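Fatty acid-binding protein TM_1468 (PDB 1VPV) binds long-chain fatty acids such as palmitate and may play a role in lipid transport or fatty acid metabolism. Local coordinates at residues 111-115 / 126-130; 87-91 / 122-127. All coordinates share one frame. Residue numbers count along the deposited sequence, not the author numbering.

Contact 1. Residues 111-115 / 126-130; sequences YNSAV and YVVDT
Helix 110-118 runs back along strand 125-129 nearly antiparallel: the axes of 111-115 and 126-129 approach to 8.9 Å at 168°, with CA distances of 6.3 Å for Val-115 and Val-127 and 6.4 Å for Tyr-111 and Asp-129. The helical turn closes through Val-115 N to Tyr-111 O, 3.0 Å. On the extended strand, Val-127 (chi1 t) points at the helix and is gripped by three apolar side chains: its CG1 meets Tyr-111 CD1 at 3.8 Å and Ala-114 CB at 3.9 Å, and its CB meets Val-115 CG2 at 3.9 Å. Val-128 turns away. Asp-129 (chi1 t) lays its CB 3.7 Å from CE1 of the Tyr-111 ring (chi1 t, chi2 86°), while its OD2 is hydrogen-bonded to Ser-105. This is helix-on-strand packing within the beta-alpha-beta crossover 97-102, 110-118, 125-129; strand 125-129 pairs in parallel with 97-102, and Tyr-126 and Val-128 pack against helix 154-166 on the other face.

Contact 2. Residues 87-91 / 122-127; sequences YLKYK and DIPVYV
Tyr-87 lays its ring face over Val-125: CG2 of Val-125 sits 4.0 Å from the centroid of the Tyr-87 ring, 12° off the normal, in a CH-pi contact, and Val-125 CG1 comes within 3.7 Å of Tyr-87 CZ. The ring reaches this position through chi1 -64° (m) and chi2 -16°, with Val-125 in the t rotamer. The Tyr-87 hydroxyl reaches the carbonyl of Ala-114 in helix 110-118, to which it is hydrogen-bonded. Segment 87-91 is regular helix, with Lys-91 N bonded to Tyr-87 O at 3.0 Å. The partner leaves a helix-like conformation at Asp-122 (phi/psi -69/-33) and extends through Ile-123 (-85/129) and Pro-124 (-63/128) into the strand that begins at Val-125. Ile-123, with both chi angles t, turns its side chain onto the helix: CG2 lies 3.9 Å from Tyr-87 O and 4.3 Å from Tyr-87 CB, and CD1 lies 3.9 Å from Lys-91 CA and 4.1 Å from Lys-91 CB. Lys-91 and Ile-123 set the register, their CA atoms 6.4 Å apart. At the exposed margin Lys-91 NZ stays 4.0 Å from Asp-122 OD2, beyond a salt bridge. Tyr-90 leads its ring away, over strands 97-102 and 15-20, to a hydrogen bond with Asp-36. Helix 80-92 thus lies over one face of the mixed sheet, where strands 15-20, 97-102 and 125-129 run parallel, next to helix 110-118, the crossover helix between 97-102 and 125-129; such helix-on-sheet layering belongs to the alpha/beta, DegV-like fold of this protein.

Overall arrangement
Contacts 1 and 2 meet on strand 125-129, their centres 12 Å apart. Val-127 is central to contact 1 but in contact 2 only loosely approaches Tyr-87, with Val-127 CG2 4.4 Å from Tyr-87 OH. A hydrogen bond from Tyr-87 OH to Ala-114 O, 2.8 Å, ties helices 80-92 and 110-118 side by side on one face of the sheet. Contact 1 lies nearer the lipid: the side chain of Tyr-111 is about 9 Å from the bound palmitate and about 7 Å from the side chain of Ser-108, a hexadecanoate-binding residue. The Val-127 side chain is about 13 Å from the palmitate, and contact 2 is centred farther out, 22 against 15 Å from the chain centre.

Contact 1. Residues 111-115 / 126-130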
ATOM      1  N   TYR A 111      -7.840 -10.311   2.638  1.00 20.07           N
ATOM      2  CA  TYR A 111      -8.811 -10.545   1.583  1.00 20.83           C
ATOM      3  C   TYR A 111      -9.789 -11.628   1.990  1.00 23.05           C
ATOM      4  O   TYR A 111     -11.004 -11.489   1.764  1.00 23.70           O
ATOM      5  CB  TYR A 111      -8.119 -10.900   0.262  1.00 20.48           C
ATOM      6  CG  TYR A 111      -9.057 -11.369  -0.814  1.00 18.35           C
ATOM      7  CD1 TYR A 111      -9.707 -10.468  -1.635  1.00 23.02           C
ATOM      8  CD2 TYR A 111      -9.303 -12.733  -1.012  1.00 20.42           C
ATOM      9  CE1 TYR A 111     -10.578 -10.904  -2.625  1.00 20.51           C
ATOM     10  CE2 TYR A 111     -10.175 -13.176  -1.991  1.00 16.82           C
ATOM     11  CZ  TYR A 111     -10.805 -12.248  -2.791  1.00 22.25           C
ATOM     12  OH  TYR A 111     -11.667 -12.670  -3.765  1.00 25.59           O
ATOM     13  N   ASN A 112      -9.291 -12.698   2.610  1.00 24.19           N
ATOM     14  CA  ASN A 112     -10.185 -13.763   3.030  1.00 25.10           C
ATOM     15  C   ASN A 112     -11.207 -13.272   4.038  1.00 23.32           C
ATOM     16  O   ASN A 112     -12.392 -13.529   3.857  1.00 23.09           O
ATOM     17  CB  ASN A 112      -9.429 -14.997   3.530  1.00 25.93           C
ATOM     18  CG  ASN A 112      -8.923 -15.874   2.373  1.00 34.92           C
ATOM     19  OD1 ASN A 112      -9.269 -15.644   1.202  1.00 40.06           O
ATOM     20  ND2 ASN A 112      -8.096 -16.872   2.693  1.00 39.17           N
ATOM     21  N   SER A 113     -10.753 -12.537   5.052  1.00 22.37           N
ATOM     22  CA  SER A 113     -11.633 -12.020   6.098  1.00 21.46           C
ATOM     23  C   SER A 113     -12.734 -11.136   5.517  1.00 21.09           C
ATOM     24  O   SER A 113     -13.932 -11.295   5.836  1.00 17.87           O
ATOM     25  CB  SER A 113     -10.851 -11.214   7.117  1.00 20.04           C
ATOM     26  OG  SER A 113     -10.189 -12.043   8.011  1.00 24.34           O
ATOM     27  N   ALA A 114     -12.306 -10.234   4.646  1.00 21.18           N
ATOM     28  CA  ALA A 114     -13.193  -9.261   4.025  1.00 21.41           C
ATOM     29  C   ALA A 114     -14.278  -9.950   3.237  1.00 21.21           C
ATOM     30  O   ALA A 114     -15.431  -9.527   3.283  1.00 22.70           O
ATOM     31  CB  ALA A 114     -12.401  -8.319   3.111  1.00 20.20           C
ATOM     32  N   VAL A 115     -13.911 -11.017   2.528  1.00 22.44           N
ATOM     33  CA  VAL A 115     -14.855 -11.759   1.690  1.00 22.01           C
ATOM     34  C   VAL A 115     -15.807 -12.532   2.545  1.00 21.44           C
ATOM     35  O   VAL A 115     -16.997 -12.585   2.242  1.00 18.60           O
ATOM     36  CB  VAL A 115     -14.158 -12.728   0.673  1.00 21.29           C
ATOM     37  CG1 VAL A 115     -15.167 -13.661   0.005  1.00 18.86           C
ATOM     38  CG2 VAL A 115     -13.460 -11.945  -0.389  1.00 22.57           C
ATOM     39  N   TYR A 126     -18.311  -5.482  -2.496  1.00 21.31           N
ATOM     40  CA  TYR A 126     -17.459  -6.019  -3.539  1.00 20.77           C
ATOM     41  C   TYR A 126     -16.010  -5.939  -3.087  1.00 20.83           C
ATOM     42  O   TYR A 126     -15.520  -4.868  -2.775  1.00 23.36           O
ATOM     43  CB  TYR A 126     -17.671  -5.219  -4.796  1.00 20.66           C
ATOM     44  CG  TYR A 126     -19.051  -5.396  -5.358  1.00 22.29           C
ATOM     45  CD1 TYR A 126     -19.323  -6.394  -6.281  1.00 23.83           C
ATOM     46  CD2 TYR A 126     -20.085  -4.548  -4.991  1.00 21.56           C
ATOM     47  CE1 TYR A 126     -20.600  -6.546  -6.817  1.00 26.28           C
ATOM     48  CE2 TYR A 126     -21.351  -4.692  -5.517  1.00 20.11           C
ATOM     49  CZ  TYR A 126     -21.605  -5.694  -6.421  1.00 23.24           C
ATOM     50  OH  TYR A 126     -22.879  -5.854  -6.926  1.00 26.86           O
ATOM     51  N   VAL A 127     -15.334  -7.077  -3.042  1.00 20.44           N
ATOM     52  CA  VAL A 127     -13.991  -7.123  -2.525  1.00 20.06           C
ATOM     53  C   VAL A 127     -13.007  -7.368  -3.638  1.00 19.22           C
ATOM     54  O   VAL A 127     -13.114  -8.354  -4.326  1.00 15.75           O
ATOM     55  CB  VAL A 127     -13.808  -8.240  -1.495  1.00 20.84           C
ATOM     56  CG1 VAL A 127     -12.448  -8.039  -0.765  1.00 22.98           C
ATOM     57  CG2 VAL A 127     -14.950  -8.254  -0.498  1.00 14.28           C
ATOM     58  N   VAL A 128     -12.057  -6.454  -3.795  1.00 19.90           N
ATOM     59  CA  VAL A 128     -11.042  -6.552  -4.831  1.00 20.54           C
ATOM     60  C   VAL A 128      -9.689  -6.885  -4.224  1.00 20.25           C
ATOM     61  O   VAL A 128      -9.176  -6.141  -3.338  1.00 17.91           O
ATOM     62  CB  VAL A 128     -10.928  -5.240  -5.625  1.00 20.82           C
ATOM     63  CG1 VAL A 128      -9.827  -5.334  -6.685  1.00 26.41           C
ATOM     64  CG2 VAL A 128     -12.234  -4.956  -6.294  1.00 23.54           C
ATOM     65  N   ASP A 129      -9.156  -8.028  -4.666  1.00 20.92           N
ATOM     66  CA  ASP A 129      -7.780  -8.465  -4.392  1.00 21.69           C
ATOM     67  C   ASP A 129      -6.823  -7.656  -5.271  1.00 22.87           C
ATOM     68  O   ASP A 129      -6.583  -8.034  -6.401  1.00 26.38           O
ATOM     69  CB  ASP A 129      -7.597  -9.974  -4.699  1.00 20.19           C
ATOM     70  CG  ASP A 129      -6.182 -10.508  -4.283  1.00 29.18           C
ATOM     71  OD1 ASP A 129      -5.362  -9.705  -3.782  1.00 23.15           O
ATOM     72  OD2 ASP A 129      -5.884 -11.727  -4.434  1.00 20.13           O
ATOM     73  N   THR A 130      -6.239  -6.582  -4.747  1.00 22.89           N
ATOM     74  CA  THR A 130      -5.401  -5.718  -5.562  1.00 24.65           C
ATOM     75  C   THR A 130      -4.097  -6.356  -6.019  1.00 25.22           C
ATOM     76  O   THR A 130      -3.453  -5.805  -6.900  1.00 23.06           O
ATOM     77  CB  THR A 130      -4.959  -4.455  -4.812  1.00 24.06           C
ATOM     78  OG1 THR A 130      -4.213  -4.844  -3.667  1.00 21.08           O
ATOM     79  CG2 THR A 130      -6.135  -3.639  -4.400  1.00 27.46           C
TER

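Contact 2. Residues 87-91 / 122-127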
ATOM      1  N   TYR A  87     -18.842  -2.807   7.773  1.00 19.37           N
ATOM      2  CA  TYR A  87     -19.867  -2.920   6.712  1.00 20.12           C
ATOM      3  C   TYR A  87     -21.229  -2.421   7.205  1.00 19.83           C
ATOM      4  O   TYR A  87     -21.908  -1.648   6.529  1.00 19.54           O
ATOM      5  CB  TYR A  87     -20.034  -4.377   6.231  1.00 17.42           C
ATOM      6  CG  TYR A  87     -18.813  -5.002   5.560  1.00 19.32           C
ATOM      7  CD1 TYR A  87     -17.755  -4.227   5.102  1.00 19.05           C
ATOM      8  CD2 TYR A  87     -18.740  -6.384   5.351  1.00 20.36           C
ATOM      9  CE1 TYR A  87     -16.652  -4.808   4.468  1.00 19.16           C
ATOM     10  CE2 TYR A  87     -17.645  -6.969   4.702  1.00 16.86           C
ATOM     11  CZ  TYR A  87     -16.605  -6.181   4.278  1.00 18.02           C
ATOM     12  OH  TYR A  87     -15.518  -6.755   3.652  1.00 15.96           O
ATOM     13  N   LEU A  88     -21.608  -2.889   8.390  1.00 19.92           N
ATOM     14  CA  LEU A  88     -22.858  -2.515   9.026  1.00 20.74           C
ATOM     15  C   LEU A  88     -22.910  -1.044   9.385  1.00 21.05           C
ATOM     16  O   LEU A  88     -23.970  -0.429   9.258  1.00 21.31           O
ATOM     17  CB  LEU A  88     -23.083  -3.329  10.287  1.00 20.84           C
ATOM     18  CG  LEU A  88     -23.325  -4.802  10.013  1.00 27.24           C
ATOM     19  CD1 LEU A  88     -23.365  -5.543  11.343  1.00 25.06           C
ATOM     20  CD2 LEU A  88     -24.629  -5.032   9.217  1.00 26.28           C
ATOM     21  N   LYS A  89     -21.787  -0.478   9.823  1.00 20.19           N
ATOM     22  CA  LYS A  89     -21.739   0.951  10.089  1.00 22.59           C
ATOM     23  C   LYS A  89     -22.012   1.747   8.816  1.00 21.77           C
ATOM     24  O   LYS A  89     -22.747   2.732   8.849  1.00 23.49           O
ATOM     25  CB  LYS A  89     -20.414   1.357  10.715  1.00 23.16           C
ATOM     26  CG  LYS A  89     -20.199   2.872  10.846  1.00 25.52           C
ATOM     27  CD  LYS A  89     -18.795   3.130  11.441  1.00 30.28           C
ATOM     28  CE  LYS A  89     -17.971   4.130  10.632  1.00 40.54           C
ATOM     29  NZ  LYS A  89     -18.508   5.508  10.750  1.00 40.20           N
ATOM     30  N   TYR A  90     -21.438   1.313   7.699  1.00 22.39           N
ATOM     31  CA  TYR A  90     -21.694   1.956   6.412  1.00 22.31           C
ATOM     32  C   TYR A  90     -23.156   1.845   6.016  1.00 21.59           C
ATOM     33  O   TYR A  90     -23.725   2.802   5.505  1.00 20.55           O
ATOM     34  CB  TYR A  90     -20.788   1.399   5.315  1.00 22.43           C
ATOM     35  CG  TYR A  90     -19.313   1.470   5.660  1.00 21.47           C
ATOM     36  CD1 TYR A  90     -18.782   2.517   6.405  1.00 22.13           C
ATOM     37  CD2 TYR A  90     -18.443   0.488   5.221  1.00 25.46           C
ATOM     38  CE1 TYR A  90     -17.409   2.570   6.694  1.00 18.24           C
ATOM     39  CE2 TYR A  90     -17.093   0.534   5.513  1.00 20.61           C
ATOM     40  CZ  TYR A  90     -16.583   1.567   6.244  1.00 15.75           C
ATOM     41  OH  TYR A  90     -15.229   1.555   6.522  1.00 22.39           O
ATOM     42  N   LYS A  91     -23.767   0.701   6.301  1.00 22.27           N
ATOM     43  CA  LYS A  91     -25.175   0.488   6.031  1.00 22.66           C
ATOM     44  C   LYS A  91     -26.082   1.446   6.786  1.00 22.40           C
ATOM     45  O   LYS A  91     -26.982   2.056   6.201  1.00 22.38           O
ATOM     46  CB  LYS A  91     -25.541  -0.934   6.418  1.00 25.18           C
ATOM     47  CG  LYS A  91     -26.993  -1.326   6.190  1.00 23.10           C
ATOM     48  CD  LYS A  91     -27.111  -2.835   6.267  1.00 26.44           C
ATOM     49  CE  LYS A  91     -28.513  -3.271   6.646  1.00 32.98           C
ATOM     50  NZ  LYS A  91     -29.498  -2.653   5.727  1.00 31.34           N
ATOM     51  N   ASP A 122     -26.278  -7.672   4.730  1.00 30.21           N
ATOM     52  CA  ASP A 122     -27.242  -7.302   3.690  1.00 30.57           C
ATOM     53  C   ASP A 122     -26.711  -6.464   2.548  1.00 28.81           C
ATOM     54  O   ASP A 122     -27.231  -6.524   1.435  1.00 32.96           O
ATOM     55  CB  ASP A 122     -28.327  -6.447   4.336  1.00 31.49           C
ATOM     56  CG  ASP A 122     -29.285  -7.253   5.120  1.00 36.79           C
ATOM     57  OD1 ASP A 122     -29.308  -8.483   4.903  1.00 43.69           O
ATOM     58  OD2 ASP A 122     -30.014  -6.660   5.949  1.00 52.78           O
ATOM     59  N   ILE A 123     -25.744  -5.621   2.864  1.00 25.51           N
ATOM     60  CA  ILE A 123     -25.327  -4.533   2.006  1.00 24.20           C
ATOM     61  C   ILE A 123     -24.314  -5.078   0.997  1.00 21.97           C
ATOM     62  O   ILE A 123     -23.362  -5.737   1.393  1.00 25.26           O
ATOM     63  CB  ILE A 123     -24.752  -3.345   2.864  1.00 24.14           C
ATOM     64  CG1 ILE A 123     -24.222  -2.223   1.971  1.00 24.62           C
ATOM     65  CG2 ILE A 123     -23.624  -3.817   3.847  1.00 22.93           C
ATOM     66  CD1 ILE A 123     -23.746  -0.992   2.756  1.00 24.39           C
ATOM     67  N   PRO A 124     -24.514  -4.818  -0.306  1.00 19.31           N
ATOM     68  CA  PRO A 124     -23.624  -5.457  -1.272  1.00 18.29           C
ATOM     69  C   PRO A 124     -22.192  -4.979  -1.059  1.00 19.35           C
ATOM     70  O   PRO A 124     -21.951  -3.793  -0.933  1.00 22.92           O
ATOM     71  CB  PRO A 124     -24.162  -5.009  -2.621  1.00 18.64           C
ATOM     72  CG  PRO A 124     -25.390  -4.247  -2.386  1.00 14.44           C
ATOM     73  CD  PRO A 124     -25.510  -3.940  -0.945  1.00 19.61           C
ATOM     74  N   VAL A 125     -21.262  -5.910  -0.924  1.00 20.55           N
ATOM     75  CA  VAL A 125     -19.864  -5.581  -0.677  1.00 19.04           C
ATOM     76  C   VAL A 125     -19.078  -6.256  -1.754  1.00 19.17           C
ATOM     77  O   VAL A 125     -19.178  -7.455  -1.935  1.00 22.17           O
ATOM     78  CB  VAL A 125     -19.400  -6.105   0.681  1.00 19.24           C
ATOM     79  CG1 VAL A 125     -17.893  -5.891   0.870  1.00 22.48           C
ATOM     80  CG2 VAL A 125     -20.201  -5.448   1.823  1.00 21.31           C
ATOM     81  N   TYR A 126     -18.311  -5.482  -2.496  1.00 21.31           N
ATOM     82  CA  TYR A 126     -17.459  -6.019  -3.539  1.00 20.77           C
ATOM     83  C   TYR A 126     -16.010  -5.939  -3.087  1.00 20.83           C
ATOM     84  O   TYR A 126     -15.520  -4.868  -2.775  1.00 23.36           O
ATOM     85  CB  TYR A 126     -17.671  -5.219  -4.796  1.00 20.66           C
ATOM     86  CG  TYR A 126     -19.051  -5.396  -5.358  1.00 22.29           C
ATOM     87  CD1 TYR A 126     -19.323  -6.394  -6.281  1.00 23.83           C
ATOM     88  CD2 TYR A 126     -20.085  -4.548  -4.991  1.00 21.56           C
ATOM     89  CE1 TYR A 126     -20.600  -6.546  -6.817  1.00 26.28           C
ATOM     90  CE2 TYR A 126     -21.351  -4.692  -5.517  1.00 20.11           C
ATOM     91  CZ  TYR A 126     -21.605  -5.694  -6.421  1.00 23.24           C
ATOM     92  OH  TYR A 126     -22.879  -5.854  -6.926  1.00 26.86           O
ATOM     93  N   VAL A 127     -15.334  -7.077  -3.042  1.00 20.44           N
ATOM     94  CA  VAL A 127     -13.991  -7.123  -2.525  1.00 20.06           C
ATOM     95  C   VAL A 127     -13.007  -7.368  -3.638  1.00 19.22           C
ATOM     96  O   VAL A 127     -13.114  -8.354  -4.326  1.00 15.75           O
ATOM     97  CB  VAL A 127     -13.808  -8.240  -1.495  1.00 20.84           C
ATOM     98  CG1 VAL A 127     -12.448  -8.039  -0.765  1.00 22.98           C
ATOM     99  CG2 VAL A 127     -14.950  -8.254  -0.498  1.00 14.28           C
TER